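Local coordinates for putative NAD(P)H nitroreductase MhqN (PDB 3BEM), which is a homodimeric FMN flavoprotein of the nitroreductase family, a putative NAD(P)H-dependent nitroreductase that may contribute to the breakdown of aromatic compounds, at residues Y61-D66 with A88-L93; C166-F171 with V189-I194. The protein carries 3 engineered substitutions. All blocks are in the same frame, centred on the assembly; numbering follows the deposited sequence. Where two conformers were deposited one is given.

Interaction 1. Residues Y61-D66 with A88-L93; sequences YVTVLD and AVLLVL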
# COMPACT_ATOMS: atom_id res chain seq x y z
N TYR B 61 11.78 -7.71 -2.99
CA TYR B 61 12.24 -7.60 -1.61
C TYR B 61 13.68 -8.10 -1.46
O TYR B 61 14.02 -9.20 -1.96
CB TYR B 61 11.35 -8.38 -0.65
CG TYR B 61 9.92 -7.88 -0.54
CD1 TYR B 61 8.97 -8.22 -1.49
CD2 TYR B 61 9.51 -7.13 0.55
CE1 TYR B 61 7.68 -7.76 -1.42
CE2 TYR B 61 8.24 -6.68 0.66
CZ TYR B 61 7.31 -6.99 -0.33
OH TYR B 61 6.06 -6.50 -0.17
N VAL B 62 14.53 -7.29 -0.83
CA VAL B 62 15.83 -7.77 -0.41
C VAL B 62 15.70 -7.97 1.07
O VAL B 62 15.45 -7.01 1.83
CB VAL B 62 16.93 -6.82 -0.75
CG1 VAL B 62 18.25 -7.35 -0.17
CG2 VAL B 62 16.99 -6.66 -2.28
N THR B 63 15.85 -9.22 1.49
CA THR B 63 15.59 -9.60 2.87
C THR B 63 16.90 -9.93 3.59
O THR B 63 17.57 -10.91 3.24
CB THR B 63 14.63 -10.80 2.95
OG1 THR B 63 13.44 -10.51 2.20
CG2 THR B 63 14.27 -11.14 4.39
N VAL B 64 17.25 -9.10 4.56
CA VAL B 64 18.55 -9.17 5.23
C VAL B 64 18.39 -9.87 6.57
O VAL B 64 17.77 -9.33 7.50
CB VAL B 64 19.19 -7.78 5.42
CG1 VAL B 64 20.63 -7.92 5.96
CG2 VAL B 64 19.15 -6.98 4.07
N LEU B 65 19.00 -11.05 6.66
CA LEU B 65 19.02 -11.85 7.89
C LEU B 65 20.40 -11.74 8.54
O LEU B 65 20.57 -11.93 9.75
CB LEU B 65 18.71 -13.33 7.55
CG LEU B 65 17.41 -13.64 6.80
CD1 LEU B 65 17.37 -15.10 6.30
CD2 LEU B 65 16.26 -13.35 7.69
N ASP B 66 21.39 -11.43 7.72
CA ASP B 66 22.77 -11.36 8.22
C ASP B 66 22.98 -10.24 9.23
O ASP B 66 22.83 -9.07 8.90
CB ASP B 66 23.76 -11.22 7.04
CG ASP B 66 25.21 -11.37 7.48
OD1 ASP B 66 25.79 -10.39 8.01
OD2 ASP B 66 25.75 -12.47 7.35
N ALA B 88 14.89 -9.52 11.09
CA ALA B 88 15.29 -9.31 9.71
C ALA B 88 14.95 -7.87 9.33
O ALA B 88 14.07 -7.24 9.94
CB ALA B 88 14.62 -10.30 8.76
N VAL B 89 15.67 -7.35 8.35
CA VAL B 89 15.40 -6.03 7.76
C VAL B 89 15.09 -6.24 6.28
O VAL B 89 15.89 -6.90 5.60
CB VAL B 89 16.57 -5.02 7.89
CG1 VAL B 89 16.06 -3.66 7.31
CG2 VAL B 89 17.04 -4.84 9.32
N LEU B 90 13.90 -5.81 5.78
CA LEU B 90 13.55 -5.94 4.35
C LEU B 90 13.62 -4.60 3.68
O LEU B 90 13.18 -3.58 4.25
CB LEU B 90 12.12 -6.47 4.21
CG LEU B 90 11.85 -7.92 4.66
CD1 LEU B 90 11.96 -8.13 6.14
CD2 LEU B 90 10.44 -8.23 4.19
N LEU B 91 14.19 -4.57 2.49
CA LEU B 91 14.10 -3.42 1.63
C LEU B 91 13.08 -3.72 0.58
O LEU B 91 13.18 -4.70 -0.13
CB LEU B 91 15.48 -3.08 1.03
CG LEU B 91 16.48 -2.47 2.03
CD1 LEU B 91 15.93 -1.15 2.67
CD2 LEU B 91 16.96 -3.56 3.06
N VAL B 92 12.07 -2.88 0.53
CA VAL B 92 11.00 -3.02 -0.42
C VAL B 92 11.35 -2.16 -1.63
O VAL B 92 11.41 -0.94 -1.55
CB VAL B 92 9.64 -2.59 0.17
CG1 VAL B 92 8.51 -2.93 -0.84
CG2 VAL B 92 9.39 -3.23 1.59
N LEU B 93 11.59 -2.82 -2.77
CA LEU B 93 11.99 -2.19 -3.99
C LEU B 93 10.84 -2.15 -4.98
O LEU B 93 10.03 -3.07 -5.03
CB LEU B 93 13.15 -2.96 -4.66
CG LEU B 93 14.37 -3.22 -3.79
CD1 LEU B 93 15.48 -3.96 -4.57
CD2 LEU B 93 14.87 -1.85 -3.16

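Interaction 2. Residues C166-F171 with V189-I194; sequences CPMIGF and VMMITI. With FMN (flavin mononucleotide), chain G.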
# COMPACT_ATOMS: atom_id res chain seq x y z
N CYS B 166 7.81 -2.93 11.64
CA CYS B 166 7.81 -1.45 11.63
C CYS B 166 8.17 -1.03 10.22
O CYS B 166 9.27 -1.32 9.78
CB CYS B 166 8.77 -0.90 12.64
SG CYS B 166 8.50 0.90 12.77
N PRO B 167 7.27 -0.36 9.50
CA PRO B 167 7.60 0.26 8.22
C PRO B 167 8.43 1.48 8.50
O PRO B 167 8.23 2.14 9.54
CB PRO B 167 6.26 0.63 7.66
CG PRO B 167 5.41 0.87 8.85
CD PRO B 167 5.90 -0.02 9.95
N MSE B 168 9.36 1.78 7.63
CA MSE B 168 10.37 2.82 7.84
C MSE B 168 10.68 3.57 6.53
O MSE B 168 10.86 2.97 5.48
CB MSE B 168 11.66 2.21 8.43
CG MSE B 168 11.41 1.40 9.68
SE MSE B 168 12.96 0.32 10.10
CE MSE B 168 14.18 1.77 10.65
N ILE B 169 10.76 4.88 6.66
CA ILE B 169 11.24 5.74 5.58
C ILE B 169 12.44 6.56 6.05
O ILE B 169 13.06 7.28 5.26
CB ILE B 169 10.12 6.65 5.05
CG1 ILE B 169 10.46 7.23 3.67
CG2 ILE B 169 9.79 7.78 6.07
CD1 ILE B 169 10.66 6.23 2.61
N GLY B 170 12.77 6.46 7.33
CA GLY B 170 13.91 7.12 7.91
C GLY B 170 15.26 6.52 7.58
O GLY B 170 15.90 5.99 8.43
N PHE B 171 15.63 6.55 6.32
CA PHE B 171 16.89 5.99 5.81
C PHE B 171 17.38 6.76 4.61
O PHE B 171 16.59 7.41 3.92
CB PHE B 171 16.77 4.49 5.50
CG PHE B 171 15.85 4.17 4.38
CD1 PHE B 171 16.29 4.20 3.07
CD2 PHE B 171 14.51 3.83 4.63
CE1 PHE B 171 15.41 3.90 2.02
CE2 PHE B 171 13.63 3.54 3.58
CZ PHE B 171 14.09 3.59 2.26
N VAL B 189 11.66 1.82 -1.92
CA VAL B 189 10.36 2.41 -1.57
C VAL B 189 10.15 2.50 -0.05
O VAL B 189 9.64 3.48 0.44
CB VAL B 189 9.24 1.67 -2.27
CG1 VAL B 189 7.80 2.14 -1.78
CG2 VAL B 189 9.44 1.71 -3.85
N MSE B 190 10.58 1.48 0.67
CA MSE B 190 10.53 1.48 2.12
C MSE B 190 11.40 0.40 2.68
O MSE B 190 11.87 -0.46 1.95
CB MSE B 190 9.09 1.37 2.67
CG MSE B 190 8.34 0.19 2.65
SE MSE B 190 6.56 0.64 3.58
CE MSE B 190 5.89 1.28 1.92
N MSE B 191 11.64 0.53 3.96
CA MSE B 191 12.31 -0.48 4.75
C MSE B 191 11.26 -1.04 5.73
O MSE B 191 10.41 -0.32 6.22
CB MSE B 191 13.50 0.17 5.46
CG MSE B 191 14.28 -0.71 6.35
SE MSE B 191 15.73 0.40 7.18
CE MSE B 191 16.60 0.77 5.51
N ILE B 192 11.31 -2.34 6.01
CA ILE B 192 10.45 -2.93 7.02
C ILE B 192 11.29 -3.80 7.90
O ILE B 192 11.92 -4.74 7.40
CB ILE B 192 9.33 -3.80 6.41
CG1 ILE B 192 8.49 -2.96 5.41
CG2 ILE B 192 8.44 -4.38 7.51
CD1 ILE B 192 7.48 -3.79 4.58
N THR B 193 11.27 -3.50 9.19
CA THR B 193 11.86 -4.42 10.16
C THR B 193 10.80 -5.39 10.62
O THR B 193 9.62 -5.05 10.73
CB THR B 193 12.49 -3.71 11.36
OG1 THR B 193 11.66 -2.66 11.83
CG2 THR B 193 13.84 -3.18 11.00
N ILE B 194 11.23 -6.62 10.93
CA ILE B 194 10.34 -7.65 11.43
C ILE B 194 11.00 -8.33 12.64
O ILE B 194 12.22 -8.48 12.69
CB ILE B 194 9.97 -8.67 10.31
CG1 ILE B 194 8.93 -9.66 10.83
CG2 ILE B 194 11.25 -9.41 9.78
CD1 ILE B 194 8.33 -10.50 9.74
N1 FMN G . 8.67 4.29 12.41
C2 FMN G . 9.97 4.45 12.82
O2 FMN G . 10.22 4.19 14.00
N3 FMN G . 10.95 4.86 11.95
C4 FMN G . 10.66 5.19 10.63
O4 FMN G . 11.62 5.43 9.87
C4A FMN G . 9.34 5.03 10.21
N5 FMN G . 8.99 5.36 8.90
C5A FMN G . 7.70 5.08 8.50
C6 FMN G . 7.38 5.30 7.14
C7 FMN G . 6.09 5.01 6.69
C7M FMN G . 5.88 4.95 5.18
C8 FMN G . 5.11 4.53 7.55
C8M FMN G . 3.87 3.85 6.98
C9 FMN G . 5.40 4.37 8.90
C9A FMN G . 6.69 4.61 9.37
N10 FMN G . 7.02 4.40 10.72
C10 FMN G . 8.35 4.57 11.10
C1' FMN G . 5.95 4.04 11.69
C2' FMN G . 4.94 5.15 12.01
O2' FMN G . 5.53 6.02 12.96
C3' FMN G . 3.70 4.48 12.58
O3' FMN G . 3.13 3.66 11.53
C4' FMN G . 2.68 5.46 13.18
O4' FMN G . 3.27 6.15 14.29
C5' FMN G . 1.42 4.68 13.65
O5' FMN G . 1.73 3.64 14.62
P FMN G . 0.83 2.31 14.56
O1P FMN G . -0.58 2.72 14.81
O2P FMN G . 1.12 1.86 13.18
O3P FMN G . 1.37 1.40 15.64

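Interaction 1. Residues Y61-D66 with A88-L93
The Y61 ring swings off its strand with CG anti to its own carbonyl carbon (chi1 -64°) and lies alongside V92, the two side chains pointing the same way. The ring carbon Y61 CE2 meets V92 CG2 at 3.8 Å, while Y61 CD2 reaches L90 CD2 at 3.9 Å in an oblique crossing. T63 extends this face: its side chain runs beside that of L90, and T63 OG1 rests 3.9 Å from L90 CG, a hydroxyl oxygen buried among carbons with no polar partner in the model. On the other face V62, V64, V89 and L91 project together; the V62 and L93 side chains cross obliquely, V62 CG2 3.8 Å from L93 CD1. Beyond the ladder, L65 CD2 folds back onto A88 CB at 3.6 Å. The backbones form an antiparallel pair held by two reciprocal sets of bonds, V62 with L91 and V64 with V89. All four are nearly straight and lie in the carbonyl planes, at 2.8 Å for L91 N to V62 O and for V64 N to V89 O. Y61 OH is hydrogen-bonded to S150 OG of helix 136-161. An alanine in place of Y61 would remove the ring and hydroxyl, and would probably loosen the packing on L90 and V92 and forfeit that bond. F44 of helix 37-47 meets the Y61 ring and also packs on T63 and L90, whereas helix 67-76 covers V64 and V89. Strand 88-95 continues the sheet into strand 186-195; on the other edge of strand 59-64, Y61-T63 pair in a parallel ladder with a strand of the second subunit.

Interaction 2. Residues C166-F171 with V189-I194
M168 sends CG anti to its carbonyl carbon (chi1 -53°), whereas M191 places CG anti to its backbone N (chi1 178°); both selenomethionine chains bend at chi3, and they cross obliquely with M168 SE to M191 SE at 4.0 Å. The bend in M191 lays its CE 3.7 Å from F171 CG, and its selenium makes an oblique Met-aromatic contact with the ring. T193 OG1 sits between its own backbone N and carbonyl carbon (chi1 43°), which aims it at C166 O in a weak hydrogen bond that supplements the stronger one from T193 N. Antiparallel backbone bonds join C166 to T193 and M168 to M191; M191 N to M168 O is almost straight, but M168 N to M191 O is bent. Past the ladder the chain leaves the strand and turns its amides to the flavin: I169 N donates to FMN N5 at 2.9 Å and G170 N to FMN O4 at 3.0 Å. G170 centres an inverse gamma turn, and a CB there would clash with O4. The paired strand thus anchors the chain that presents these two N-H groups, which would probably draw electron density from N5 and C4=O4 of the oxidised ring, consistent with making N5 a better hydride acceptor.

Overall arrangement
From the N terminus, the chain runs through strand 59-64, passes through helices 67-76 and 82-85 and returns in strand 88-95, so that interaction 1 closes a largely helical excursion by pairing its two flanking strands antiparallel. Three helices follow, the longest 136-161, before strand 164-168; helix 173-180 then leads to strand 186-195, which closes interaction 2. The two loops come in series, neither nesting nor crossing. They join because strand 186-195 inserts between 88-95 and 164-168: L90 N probably bonds to I192 O, while V189 and M190 both face V92 in a classic beta bulge. One sheet therefore links edge strand 59-64, which pairs with the second subunit, to the flavin-binding edge at 164-168, and both interactions touch that subunit.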